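Local coordinates for Ufm1-specific protease (Caenorhabditis elegans, PDB 5EJJ), which cleaves the peptide bond after the C-terminal glycine of the ubiquitin-like modifier Ufm1 as a thiol protease, releasing it from its targets, at residues Arg161-Asn166 and Thr203-Leu208; Gln367-Ile372 and Gly504-Asp509; Gly77-Asp82 and Leu95-Arg100; Arg62-Ser67 and Met272-Asn277; Lys354-Pro359 and Glu527-Ile532. All coordinates share one frame; numbering follows the deposited sequence.

Interaction 1. Residues Arg161-Asn166 and Thr203-Leu208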
# COMPACT_ATOMS: atom_id res chain seq x y z
N ARG A 161 3.79 -15.54 25.88
CA ARG A 161 5.06 -16.11 26.27
C ARG A 161 6.14 -16.00 25.16
O ARG A 161 7.29 -16.41 25.34
CB ARG A 161 4.84 -17.57 26.71
CG ARG A 161 5.99 -18.23 27.52
CD ARG A 161 6.26 -17.60 28.93
NE ARG A 161 7.10 -18.47 29.77
CZ ARG A 161 8.43 -18.52 29.74
NH1 ARG A 161 9.12 -17.75 28.91
NH2 ARG A 161 9.09 -19.36 30.55
N PHE A 162 5.79 -15.42 24.01
CA PHE A 162 6.77 -15.23 22.96
C PHE A 162 7.71 -14.08 23.30
O PHE A 162 7.38 -13.19 24.08
CB PHE A 162 6.11 -14.92 21.63
CG PHE A 162 5.20 -15.99 21.13
CD1 PHE A 162 5.22 -17.26 21.67
CD2 PHE A 162 4.32 -15.72 20.08
CE1 PHE A 162 4.38 -18.24 21.18
CE2 PHE A 162 3.48 -16.70 19.59
CZ PHE A 162 3.51 -17.95 20.14
N THR A 163 8.88 -14.08 22.67
CA THR A 163 9.89 -13.06 22.87
C THR A 163 10.39 -12.63 21.50
O THR A 163 10.57 -13.46 20.60
CB THR A 163 11.06 -13.65 23.66
OG1 THR A 163 10.62 -13.92 25.00
CG2 THR A 163 12.26 -12.69 23.71
N TYR A 164 10.58 -11.33 21.32
CA TYR A 164 11.03 -10.85 20.03
C TYR A 164 12.37 -10.16 20.22
O TYR A 164 12.55 -9.36 21.15
CB TYR A 164 10.00 -9.90 19.38
CG TYR A 164 8.60 -10.47 19.29
CD1 TYR A 164 7.71 -10.36 20.36
CD2 TYR A 164 8.16 -11.13 18.12
CE1 TYR A 164 6.45 -10.88 20.29
CE2 TYR A 164 6.89 -11.65 18.04
CZ TYR A 164 6.04 -11.52 19.13
OH TYR A 164 4.77 -12.02 19.06
N LEU A 165 13.29 -10.46 19.33
CA LEU A 165 14.66 -10.07 19.54
C LEU A 165 15.29 -9.51 18.27
O LEU A 165 15.20 -10.12 17.21
CB LEU A 165 15.43 -11.30 20.00
CG LEU A 165 16.78 -10.99 20.60
CD1 LEU A 165 16.59 -10.57 22.09
CD2 LEU A 165 17.73 -12.18 20.39
N ASN A 166 15.91 -8.33 18.38
CA ASN A 166 16.72 -7.79 17.29
C ASN A 166 18.15 -7.73 17.79
O ASN A 166 18.43 -7.04 18.78
CB ASN A 166 16.26 -6.39 16.88
CG ASN A 166 17.16 -5.77 15.78
OD1 ASN A 166 18.28 -5.36 16.05
ND2 ASN A 166 16.65 -5.69 14.56
N THR A 203 13.37 -11.37 15.52
CA THR A 203 13.27 -12.82 15.46
C THR A 203 12.33 -13.27 16.57
O THR A 203 12.51 -12.88 17.73
CB THR A 203 14.62 -13.49 15.63
OG1 THR A 203 15.37 -13.32 14.42
CG2 THR A 203 14.43 -14.97 15.87
N ALA A 204 11.30 -14.03 16.22
CA ALA A 204 10.32 -14.43 17.23
C ALA A 204 10.71 -15.78 17.83
O ALA A 204 11.08 -16.73 17.10
CB ALA A 204 8.91 -14.47 16.67
N MET A 205 10.65 -15.86 19.15
CA MET A 205 11.20 -16.98 19.86
C MET A 205 10.29 -17.45 20.96
O MET A 205 9.36 -16.76 21.36
CB MET A 205 12.55 -16.59 20.43
CG MET A 205 13.52 -16.34 19.34
SD MET A 205 15.11 -15.80 19.91
CE MET A 205 14.63 -14.69 21.23
N GLN A 206 10.56 -18.63 21.48
CA GLN A 206 9.74 -19.21 22.52
C GLN A 206 10.64 -20.01 23.46
O GLN A 206 11.73 -20.47 23.06
CB GLN A 206 8.76 -20.12 21.84
CG GLN A 206 7.70 -20.68 22.68
CD GLN A 206 6.88 -21.66 21.90
OE1 GLN A 206 7.33 -22.17 20.86
NE2 GLN A 206 5.67 -21.93 22.37
N SER A 207 10.19 -20.17 24.71
CA SER A 207 10.88 -21.02 25.69
C SER A 207 11.04 -22.46 25.17
O SER A 207 10.11 -23.00 24.55
CB SER A 207 10.11 -20.99 27.02
OG SER A 207 10.65 -21.89 27.97
N LEU A 208 12.20 -23.08 25.40
CA LEU A 208 12.43 -24.47 25.00
C LEU A 208 11.71 -25.45 25.93
O LEU A 208 11.58 -26.63 25.63
CB LEU A 208 13.92 -24.82 24.92
CG LEU A 208 14.68 -24.40 23.66
CD1 LEU A 208 16.08 -24.94 23.68
CD2 LEU A 208 14.00 -24.92 22.45
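Two neighbouring antiparallel strands of a five-stranded mixed sheet, 163-166 and 199-205, meet here through a short ladder of backbone bonds. Thr163 and Met205 form one hydrogen-bonded pair: Thr163 N donates to Met205 O at 3.0 Å from above the carbonyl plane, while Met205 N reaches Thr163 O at 2.8 Å, nearly along its C=O axis. Leu165 and Thr203 form the second such pair, and here Leu165 N lies in the carbonyl plane of Thr203, on a lone pair of its O. Between them Tyr164 and Ala204 make a non-hydrogen-bonded pair, with Ala204 CB 3.7 Å from Tyr164 CD2. On the face carrying Thr163, Leu165 and Met205, the methionine chain bends at its last torsion (chi3 -40°) and lays CE 3.7 Å from Leu165 CB, with Thr163 CG2 also beside it. Past the paired residues, Gln206 runs alongside Phe162 and brings NE2 to the ring edge, 4.1 Å from CE1 of Phe162, the amide plane turned 83° from the ring. Strand 171-173 flanks Thr163 and Leu165 through Val172, whereas Ala204 packs against Ser131 and Val133 of strand 127-139, and the Phe162 ring meets Phe264 of helix 253-280 edge-to-face.

Interaction 2. Residues Gln367-Ile372 and Gly504-Asp509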
# COMPACT_ATOMS: atom_id res chain seq x y z
N GLN A 367 7.98 23.08 -3.57
CA GLN A 367 8.06 24.38 -4.23
C GLN A 367 6.81 24.80 -5.02
O GLN A 367 6.94 25.52 -6.02
CB GLN A 367 9.24 24.34 -5.23
CG GLN A 367 9.63 22.92 -5.82
CD GLN A 367 8.47 22.14 -6.50
OE1 GLN A 367 7.99 21.15 -5.94
NE2 GLN A 367 8.05 22.59 -7.69
N PRO A 368 5.61 24.39 -4.57
CA PRO A 368 4.45 24.33 -5.49
C PRO A 368 4.26 25.70 -6.14
O PRO A 368 3.89 26.68 -5.50
CB PRO A 368 3.30 23.88 -4.58
CG PRO A 368 3.97 23.18 -3.44
CD PRO A 368 5.21 23.97 -3.21
N VAL A 369 4.54 25.74 -7.44
CA VAL A 369 4.38 26.93 -8.28
C VAL A 369 2.90 27.07 -8.64
O VAL A 369 2.39 28.18 -8.83
CB VAL A 369 5.22 26.79 -9.58
CG1 VAL A 369 4.58 27.53 -10.75
CG2 VAL A 369 6.65 27.26 -9.33
N GLY A 370 2.21 25.95 -8.73
CA GLY A 370 0.79 25.96 -9.04
C GLY A 370 0.19 24.62 -8.71
O GLY A 370 0.41 24.08 -7.62
N GLU A 371 -0.56 24.08 -9.67
CA GLU A 371 -1.31 22.82 -9.52
C GLU A 371 -0.50 21.57 -9.88
O GLU A 371 -0.05 21.40 -11.02
CB GLU A 371 -2.58 22.88 -10.39
CG GLU A 371 -3.42 21.60 -10.40
CD GLU A 371 -4.25 21.43 -9.13
OE1 GLU A 371 -5.17 20.59 -9.14
OE2 GLU A 371 -3.99 22.14 -8.13
N ILE A 372 -0.32 20.68 -8.91
CA ILE A 372 0.46 19.47 -9.14
C ILE A 372 -0.39 18.22 -9.43
O ILE A 372 -1.26 17.84 -8.64
CB ILE A 372 1.39 19.17 -7.96
CG1 ILE A 372 2.51 20.20 -7.90
CG2 ILE A 372 1.97 17.77 -8.08
CD1 ILE A 372 3.59 19.83 -6.90
N GLY A 504 5.59 13.74 -12.98
CA GLY A 504 4.54 14.70 -12.71
C GLY A 504 4.80 16.08 -13.26
O GLY A 504 5.89 16.39 -13.74
N VAL A 505 3.78 16.92 -13.18
CA VAL A 505 3.86 18.29 -13.65
C VAL A 505 3.53 19.31 -12.52
O VAL A 505 2.96 18.94 -11.49
CB VAL A 505 2.97 18.47 -14.90
CG1 VAL A 505 3.58 17.74 -16.06
CG2 VAL A 505 1.59 17.93 -14.64
N ASP A 506 3.93 20.57 -12.71
CA ASP A 506 3.64 21.65 -11.76
C ASP A 506 3.05 22.81 -12.57
O ASP A 506 3.76 23.74 -12.95
CB ASP A 506 4.93 22.10 -11.05
CG ASP A 506 4.67 22.81 -9.72
OD1 ASP A 506 5.62 22.91 -8.89
OD2 ASP A 506 3.51 23.25 -9.50
N PHE A 507 1.75 22.74 -12.84
CA PHE A 507 1.10 23.61 -13.83
C PHE A 507 0.18 24.68 -13.22
O PHE A 507 -0.78 24.38 -12.52
CB PHE A 507 0.32 22.75 -14.82
CG PHE A 507 -0.47 23.54 -15.82
CD1 PHE A 507 0.07 24.67 -16.42
CD2 PHE A 507 -1.75 23.14 -16.18
CE1 PHE A 507 -0.65 25.39 -17.35
CE2 PHE A 507 -2.48 23.86 -17.11
CZ PHE A 507 -1.93 24.98 -17.69
N ASN A 508 0.49 25.94 -13.54
CA ASN A 508 -0.24 27.12 -13.06
C ASN A 508 -1.04 27.77 -14.21
O ASN A 508 -0.51 28.61 -14.93
CB ASN A 508 0.78 28.11 -12.48
CG ASN A 508 0.14 29.32 -11.81
OD1 ASN A 508 -0.85 29.88 -12.28
ND2 ASN A 508 0.74 29.76 -10.70
N ASP A 509 -2.32 27.41 -14.36
CA ASP A 509 -3.11 27.81 -15.54
C ASP A 509 -3.30 29.32 -15.73
O ASP A 509 -3.75 29.76 -16.79
CB ASP A 509 -4.47 27.09 -15.57
CG ASP A 509 -5.26 27.27 -14.27
OD1 ASP A 509 -4.84 28.08 -13.41
OD2 ASP A 509 -6.31 26.60 -14.12
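The side chain of Asp506, on strand 499-507 of the C78 peptidase domain, ties a loop to the antiparallel sheet, where the weakly bonded start of strand 371-374 joins it. From CB, which points to the same side as that of Ile372, CG stands anti to the backbone N (chi1 -158°), which carries the carboxylate across to the turn at 367-370. CG itself lies 3.8 Å from Ile372 CG1, where the isoleucine crosses obliquely beside the acid. At the tip the two oxygens divide the work. OD1 takes a weak, bent bond from Gln367 NE2 at 2.7 Å, the amide plane lying 81° from the carboxylate. OD2 receives the backbone N of Gly370 at 3.1 Å, met from above the carboxylate plane. Val369 N gives weak, long bonds to both oxygens. Three N-H donors of 367-370 thus meet one buried carboxylate, two of them weakly, and would probably help to keep it ionised. A CB on Gly370 would probably collide with Asn508 CB. The strands proper pair through Glu371 and Phe507, whose backbones exchange two bonds, Glu371 N to Phe507 O and Phe507 N to Glu371 O, each 2.9 Å. Trp540 of strand 540-542 touches Gln367, Ile372 and Asp506. Beyond the pairing, Asn508 ND2 donates to Val369 O at 3.0 Å, with that oxygen close to the plane of the asparagine amide.

Interaction 3. Residues Gly77-Asp82 and Leu95-Arg100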
# COMPACT_ATOMS: atom_id res chain seq x y z
N GLY A 77 -17.00 2.45 17.37
CA GLY A 77 -18.39 2.83 17.18
C GLY A 77 -18.99 2.27 15.90
O GLY A 77 -18.34 1.51 15.18
N ASN A 78 -20.22 2.66 15.61
CA ASN A 78 -20.89 2.30 14.35
C ASN A 78 -21.60 3.51 13.76
O ASN A 78 -21.51 4.62 14.29
CB ASN A 78 -21.91 1.18 14.54
CG ASN A 78 -22.86 1.42 15.74
OD1 ASN A 78 -23.06 2.55 16.21
ND2 ASN A 78 -23.45 0.33 16.25
N LEU A 79 -22.32 3.30 12.68
CA LEU A 79 -22.90 4.43 12.01
C LEU A 79 -24.31 4.13 11.54
O LEU A 79 -24.63 2.99 11.21
CB LEU A 79 -22.00 4.91 10.86
CG LEU A 79 -21.82 3.98 9.65
CD1 LEU A 79 -22.83 4.29 8.56
CD2 LEU A 79 -20.41 4.07 9.11
N ASN A 80 -25.13 5.18 11.52
CA ASN A 80 -26.50 5.10 11.05
C ASN A 80 -26.75 6.10 9.94
O ASN A 80 -26.65 7.30 10.15
CB ASN A 80 -27.46 5.41 12.19
CG ASN A 80 -28.84 4.90 11.92
OD1 ASN A 80 -29.13 4.44 10.81
ND2 ASN A 80 -29.70 4.95 12.94
N ILE A 81 -27.09 5.60 8.75
CA ILE A 81 -27.36 6.48 7.62
C ILE A 81 -28.86 6.73 7.38
O ILE A 81 -29.61 5.78 7.11
CB ILE A 81 -26.77 5.93 6.33
CG1 ILE A 81 -25.26 5.77 6.45
CG2 ILE A 81 -27.11 6.83 5.17
CD1 ILE A 81 -24.64 5.32 5.13
N ASP A 82 -29.27 7.99 7.47
CA ASP A 82 -30.65 8.40 7.23
C ASP A 82 -31.60 7.79 8.25
O ASP A 82 -32.78 7.62 7.97
CB ASP A 82 -31.08 8.06 5.81
CG ASP A 82 -30.46 8.96 4.76
OD1 ASP A 82 -30.43 10.20 4.99
OD2 ASP A 82 -30.01 8.45 3.71
N LEU A 95 -22.18 7.36 14.61
CA LEU A 95 -22.17 8.49 13.69
C LEU A 95 -23.57 8.62 13.09
O LEU A 95 -24.20 7.61 12.70
CB LEU A 95 -21.14 8.31 12.58
CG LEU A 95 -19.65 8.22 12.93
CD1 LEU A 95 -18.85 8.04 11.65
CD2 LEU A 95 -19.20 9.46 13.67
N GLN A 96 -24.07 9.85 13.02
CA GLN A 96 -25.32 10.10 12.33
C GLN A 96 -25.02 10.63 10.94
O GLN A 96 -24.27 11.58 10.78
CB GLN A 96 -26.19 11.05 13.13
CG GLN A 96 -26.55 10.50 14.50
CD GLN A 96 -27.28 9.18 14.41
OE1 GLN A 96 -28.02 8.91 13.46
NE2 GLN A 96 -27.07 8.33 15.42
N LEU A 97 -25.59 9.98 9.94
CA LEU A 97 -25.24 10.29 8.56
C LEU A 97 -26.47 10.39 7.68
O LEU A 97 -27.50 9.80 7.99
CB LEU A 97 -24.32 9.21 8.00
CG LEU A 97 -22.95 8.97 8.63
CD1 LEU A 97 -22.19 7.96 7.77
CD2 LEU A 97 -22.19 10.27 8.77
N THR A 98 -26.34 11.13 6.58
CA THR A 98 -27.41 11.22 5.60
C THR A 98 -26.80 10.92 4.24
O THR A 98 -25.59 11.07 4.06
CB THR A 98 -28.00 12.63 5.55
OG1 THR A 98 -27.13 13.48 4.79
CG2 THR A 98 -28.16 13.20 6.96
N SER A 99 -27.64 10.52 3.29
CA SER A 99 -27.15 10.21 1.95
C SER A 99 -26.82 11.49 1.19
O SER A 99 -26.01 11.48 0.25
CB SER A 99 -28.17 9.37 1.18
OG SER A 99 -28.19 8.03 1.63
N ARG A 100 -27.47 12.58 1.60
CA ARG A 100 -27.19 13.90 1.06
C ARG A 100 -25.74 14.20 1.39
O ARG A 100 -24.91 14.38 0.49
CB ARG A 100 -28.10 14.96 1.73
CG ARG A 100 -28.50 16.15 0.85
CD ARG A 100 -28.31 17.51 1.55
NE ARG A 100 -28.98 17.61 2.86
CZ ARG A 100 -29.03 18.71 3.63
NH1 ARG A 100 -28.45 19.84 3.23
NH2 ARG A 100 -29.66 18.69 4.81
O HOH W 1 -28.96 8.52 11.08
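Backbone hydrogen bonds run as a regular parallel ladder. Leu95 N donates to Asn78 O, Asn80 N to Leu95 O almost along the C=O axis, and Leu97 N to Asn80 O. Asp82 N then closes the series on Leu97 O at 2.6 Å. Strands 74-81 and 94-97 make up one margin of the mixed four-stranded sheet of the N-terminal MPN domain, where 94-97 is the outermost strand. Apolar contacts fill the face bearing Leu79, Ile81, Leu95 and Leu97: the Leu97 and Leu79 side chains cross obliquely, CD1 to CD1 3.8 Å, and Leu97 CB lies 3.9 Å from Ile81 CG1. Phe51 of strand 45-53 touches Leu79, Ile81 and Leu97 on this side. On the other face a water bridges by donating to Asn80 O and to Gln96 OE1, the latter at 2.6 Å. Side-chain polar bonds gather where strand gives way to helix 99-104. Ser99 OG donates to Asp82 OD2 at 2.8 Å, nearly along the C-O axis, while Ser99 N sends weak bonds to both carboxylate oxygens. An alanine at Asp82 would remove the carboxylate and would probably loosen the first turn of that helix from the end of strand 74-81. Thr98 occupies the N-cap, its OG1 accepting from Met101 N.

Interaction 4. Residues Arg62-Ser67 and Met272-Asn277; sequences RQFLES and MMVTVN
Ser67 OG is the best-held polar atom of this helix-helix contact, gripped by two hydrogen bonds: it donates to Phe64 O one turn back in its own helix, at 3.2 Å, and pairs with Asn270 ND2 of the facing helix. Helices 59-68 and 253-280, from the MPN and UfSP2 N-terminal regions, approach here at an angle of 135° with their short axes 11.3 Å apart, and a long side chain bridges most of the gap. That side chain is Met273. With CG anti to the carbonyl carbon (chi1 -76°) and chi2 extended, it reaches straight across and bends at its last torsion. SD lies 3.7 Å from Phe64 CA and at the edge of the Phe64 ring, 5.4 Å from the centroid and 85° off the ring normal, a Met-aromatic contact made near the ring plane. An alanine at Met273 would lose CG, SD and CE and would probably remove most of the apolar contact between 62-67 and 272-277, with the Val274-Phe64 touch remaining. Val274 CG2 also lies at the ring edge, 4.4 Å from Phe64 CE1, and Tyr318 of helix 312-325 touches both Phe64 and Val274. On the far end of the methionine, CE rests 3.6 Å from the carbonyl oxygen of Gln63 and 4.2 Å from Gln63 CB.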
# COMPACT_ATOMS: atom_id res chain seq x y z
N ARG A 62 -17.68 -8.32 11.44
CA ARG A 62 -17.06 -7.33 12.30
C ARG A 62 -15.74 -7.89 12.77
O ARG A 62 -14.71 -7.22 12.71
CB ARG A 62 -17.95 -6.97 13.49
CG ARG A 62 -17.53 -5.69 14.20
CD ARG A 62 -18.06 -5.58 15.65
NE ARG A 62 -17.80 -6.76 16.49
CZ ARG A 62 -16.59 -7.23 16.85
NH1 ARG A 62 -15.46 -6.64 16.46
NH2 ARG A 62 -16.51 -8.31 17.62
N GLN A 63 -15.76 -9.13 13.22
CA GLN A 63 -14.56 -9.79 13.69
C GLN A 63 -13.55 -10.01 12.57
O GLN A 63 -12.35 -10.00 12.81
CB GLN A 63 -14.89 -11.15 14.29
CG GLN A 63 -15.78 -11.11 15.50
CD GLN A 63 -16.16 -12.50 15.95
OE1 GLN A 63 -15.64 -13.50 15.44
NE2 GLN A 63 -17.08 -12.58 16.92
N PHE A 64 -14.02 -10.23 11.35
CA PHE A 64 -13.06 -10.34 10.26
C PHE A 64 -12.35 -9.00 10.01
O PHE A 64 -11.14 -8.97 9.83
CB PHE A 64 -13.67 -10.83 8.96
CG PHE A 64 -12.66 -10.99 7.87
CD1 PHE A 64 -11.78 -12.08 7.87
CD2 PHE A 64 -12.52 -10.02 6.88
CE1 PHE A 64 -10.83 -12.23 6.89
CE2 PHE A 64 -11.57 -10.15 5.89
CZ PHE A 64 -10.72 -11.26 5.88
N LEU A 65 -13.12 -7.92 10.02
CA LEU A 65 -12.55 -6.60 9.81
C LEU A 65 -11.47 -6.30 10.83
O LEU A 65 -10.33 -6.02 10.45
CB LEU A 65 -13.62 -5.51 9.85
CG LEU A 65 -14.64 -5.57 8.71
CD1 LEU A 65 -15.52 -4.38 8.77
CD2 LEU A 65 -13.98 -5.67 7.37
N GLU A 66 -11.81 -6.39 12.11
CA GLU A 66 -10.91 -5.99 13.20
C GLU A 66 -9.61 -6.80 13.17
O GLU A 66 -8.54 -6.27 13.47
CB GLU A 66 -11.62 -6.13 14.55
CG GLU A 66 -10.99 -5.39 15.74
CD GLU A 66 -12.04 -5.08 16.85
OE1 GLU A 66 -11.71 -4.41 17.87
OE2 GLU A 66 -13.22 -5.51 16.69
N SER A 67 -9.68 -8.06 12.77
CA SER A 67 -8.48 -8.89 12.77
C SER A 67 -7.54 -8.47 11.65
O SER A 67 -6.38 -8.89 11.60
CB SER A 67 -8.84 -10.37 12.62
OG SER A 67 -8.92 -10.77 11.26
N MET A 272 -7.63 -18.47 10.77
CA MET A 272 -8.74 -19.28 11.22
C MET A 272 -9.96 -18.99 10.35
O MET A 272 -10.54 -19.90 9.76
CB MET A 272 -9.03 -18.96 12.68
CG MET A 272 -10.22 -19.70 13.29
SD MET A 272 -11.69 -18.70 13.69
CE MET A 272 -12.75 -19.18 12.34
N MET A 273 -10.31 -17.72 10.25
CA MET A 273 -11.49 -17.33 9.50
C MET A 273 -11.43 -17.66 8.00
O MET A 273 -12.43 -18.06 7.41
CB MET A 273 -11.83 -15.86 9.74
CG MET A 273 -12.48 -15.59 11.08
SD MET A 273 -12.78 -13.82 11.41
CE MET A 273 -11.80 -13.60 12.89
N VAL A 274 -10.27 -17.48 7.37
CA VAL A 274 -10.19 -17.73 5.93
C VAL A 274 -10.29 -19.22 5.70
O VAL A 274 -10.95 -19.69 4.78
CB VAL A 274 -8.87 -17.24 5.32
CG1 VAL A 274 -8.90 -17.39 3.83
CG2 VAL A 274 -8.66 -15.79 5.63
N THR A 275 -9.62 -19.97 6.56
CA THR A 275 -9.62 -21.43 6.49
C THR A 275 -11.01 -22.02 6.63
O THR A 275 -11.45 -22.77 5.77
CB THR A 275 -8.70 -22.02 7.56
OG1 THR A 275 -7.35 -21.62 7.27
CG2 THR A 275 -8.80 -23.52 7.55
N VAL A 276 -11.70 -21.68 7.72
CA VAL A 276 -13.08 -22.10 7.92
C VAL A 276 -13.93 -21.78 6.68
O VAL A 276 -14.62 -22.66 6.17
CB VAL A 276 -13.72 -21.45 9.18
CG1 VAL A 276 -15.24 -21.46 9.10
CG2 VAL A 276 -13.26 -22.18 10.43
N ASN A 277 -13.88 -20.54 6.22
CA ASN A 277 -14.58 -20.12 5.01
C ASN A 277 -14.36 -21.07 3.83
O ASN A 277 -15.31 -21.47 3.17
CB ASN A 277 -14.12 -18.71 4.62
CG ASN A 277 -15.07 -18.02 3.65
OD1 ASN A 277 -16.18 -17.65 4.04
ND2 ASN A 277 -14.64 -17.82 2.40

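Interaction 5. Residues Lys354-Pro359 and Glu527-Ile532; sequences KLIREP and EDIKTI
Ile356 holds CG1 anti to the carbonyl carbon (chi1 -61°) and continues extended to CD1 (chi2 -178°), so its longer branch projects straight at the segment 527-532. Ile532 adopts the same pair of torsions from the other side, and the two branches meet tip to tip, Ile356 CD1 and Ile532 CD1 standing 3.7 Å apart. Ile529 is folded instead, with chi2 at -74°, which swings its CD1 obliquely across Ile356. That methyl lies 3.7 Å from CD1 of Ile356 and equally far from its CG2, wedged against both branches. The contact is thus a small isoleucine cluster, joining the loop that follows helix 312-325 to the loop and helix start that follow Asp520 and His522 in the chain of the C78 peptidase domain. Ile532 also touches Tyr381, and its side chain is about 8 Å from that of Asp520, a probable active-site residue. Glu527 lies against Ile356. Bent at chi2, its chain slides past Ile356 in the opposite direction and lays OE1 3.6 Å from Ile356 CG1, a van der Waals approach of oxygen to aliphatic carbon. Its CG rests 3.8 Å from Lys354 O, and its side chain also touches His383. Asp528 precedes helix 530-533, and its OD1 accepts a weak capping bond from Lys530 N at 3.3 Å. Ile532 N, in turn, is bonded to Ile529 O at 3.0 Å, which holds these two isoleucines on one turn.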
# COMPACT_ATOMS: atom_id res chain seq x y z
N LYS A 354 16.97 -4.31 -3.52
CA LYS A 354 17.96 -3.23 -3.52
C LYS A 354 17.40 -1.94 -4.10
O LYS A 354 17.78 -0.84 -3.67
CB LYS A 354 19.23 -3.66 -4.28
CG LYS A 354 19.90 -4.92 -3.76
CD LYS A 354 20.61 -4.69 -2.43
CE LYS A 354 21.20 -6.00 -1.92
NZ LYS A 354 21.78 -6.78 -3.05
N LEU A 355 16.51 -2.08 -5.08
CA LEU A 355 15.87 -0.94 -5.75
C LEU A 355 15.11 -0.05 -4.77
O LEU A 355 14.52 -0.53 -3.80
CB LEU A 355 14.91 -1.45 -6.83
CG LEU A 355 15.36 -1.77 -8.26
CD1 LEU A 355 16.86 -1.99 -8.36
CD2 LEU A 355 14.59 -2.99 -8.81
N ILE A 356 15.14 1.26 -5.04
CA ILE A 356 14.38 2.26 -4.28
C ILE A 356 12.92 2.34 -4.76
O ILE A 356 12.65 2.30 -5.96
CB ILE A 356 15.04 3.64 -4.44
CG1 ILE A 356 16.45 3.60 -3.88
CG2 ILE A 356 14.20 4.74 -3.80
CD1 ILE A 356 17.16 4.91 -3.95
N ARG A 357 11.98 2.43 -3.81
CA ARG A 357 10.55 2.55 -4.13
C ARG A 357 10.12 4.00 -3.91
O ARG A 357 10.30 4.54 -2.83
CB ARG A 357 9.72 1.58 -3.29
CG ARG A 357 8.22 1.53 -3.60
CD ARG A 357 7.48 0.76 -2.50
NE ARG A 357 6.05 0.48 -2.74
CZ ARG A 357 5.53 -0.75 -2.87
NH1 ARG A 357 6.32 -1.83 -2.82
NH2 ARG A 357 4.22 -0.90 -3.06
N GLU A 358 9.57 4.61 -4.96
CA GLU A 358 9.08 5.99 -4.93
C GLU A 358 10.06 7.02 -4.37
O GLU A 358 9.91 7.48 -3.24
CB GLU A 358 7.74 6.06 -4.19
CG GLU A 358 6.61 5.32 -4.91
CD GLU A 358 5.23 5.57 -4.30
OE1 GLU A 358 4.94 4.93 -3.26
OE2 GLU A 358 4.45 6.38 -4.87
N PRO A 359 11.09 7.39 -5.16
CA PRO A 359 12.03 8.41 -4.70
C PRO A 359 11.38 9.76 -4.66
O PRO A 359 11.67 10.54 -3.77
CB PRO A 359 13.12 8.40 -5.77
CG PRO A 359 13.00 7.06 -6.40
CD PRO A 359 11.54 6.78 -6.42
N GLU A 527 23.04 3.58 -3.99
CA GLU A 527 21.59 3.52 -3.77
C GLU A 527 21.69 4.34 -2.49
O GLU A 527 21.83 3.81 -1.39
CB GLU A 527 21.22 2.10 -3.31
CG GLU A 527 20.95 1.04 -4.40
CD GLU A 527 20.33 1.57 -5.70
OE1 GLU A 527 19.41 2.43 -5.65
OE2 GLU A 527 20.76 1.11 -6.78
N ASP A 528 21.62 5.66 -2.66
CA ASP A 528 21.80 6.62 -1.57
C ASP A 528 20.56 7.41 -1.95
O ASP A 528 20.28 7.58 -3.13
CB ASP A 528 23.13 7.41 -1.46
CG ASP A 528 23.35 8.04 -0.08
OD1 ASP A 528 22.43 8.71 0.45
OD2 ASP A 528 24.48 7.89 0.46
N ILE A 529 19.80 7.90 -0.97
CA ILE A 529 18.62 8.71 -1.27
C ILE A 529 19.07 10.17 -1.37
O ILE A 529 18.65 10.89 -2.27
CB ILE A 529 17.45 8.57 -0.26
CG1 ILE A 529 16.62 7.33 -0.59
CG2 ILE A 529 16.51 9.77 -0.33
CD1 ILE A 529 15.73 7.51 -1.81
N LYS A 530 19.94 10.61 -0.46
CA LYS A 530 20.39 12.00 -0.46
C LYS A 530 21.12 12.36 -1.76
O LYS A 530 20.93 13.45 -2.30
CB LYS A 530 21.27 12.33 0.75
CG LYS A 530 20.58 12.20 2.11
CD LYS A 530 20.89 10.84 2.74
CE LYS A 530 20.39 10.77 4.18
NZ LYS A 530 20.82 9.52 4.86
N THR A 531 21.94 11.44 -2.27
CA THR A 531 22.65 11.72 -3.52
C THR A 531 21.68 11.83 -4.71
O THR A 531 22.02 12.44 -5.73
CB THR A 531 23.80 10.69 -3.81
OG1 THR A 531 23.27 9.37 -3.92
CG2 THR A 531 24.86 10.72 -2.71
N ILE A 532 20.48 11.28 -4.56
CA ILE A 532 19.45 11.33 -5.59
C ILE A 532 18.52 12.54 -5.45
O ILE A 532 18.07 13.11 -6.44
CB ILE A 532 18.60 10.02 -5.61
CG1 ILE A 532 19.50 8.81 -5.90
CG2 ILE A 532 17.47 10.09 -6.63
CD1 ILE A 532 18.75 7.49 -6.00

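Overall arrangement
Interactions 1, 2 and 3 are strand pairings in three separate sheets, antiparallel in the first two and parallel in the third. Interactions 1 and 3 rest mainly on backbone ladders, while interaction 2 adds a side-chain network around one buried aspartate to a short pairing; in interaction 3 an aspartate works at a helix start. Interactions 4 and 5 depend on side chains instead: a methionine against a phenylalanine between helices, and isoleucines between a loop and a helix start. Interactions 1, 2 and 5 lie at the surface, whereas 3 and 4 are partly buried. Helix 59-68 is followed in the chain by strand 74-81, and interactions 3 and 4 come within about 7 Å at their nearest atoms. Interactions 2 and 5 both involve the peptidase domain, about 24 Å between centres.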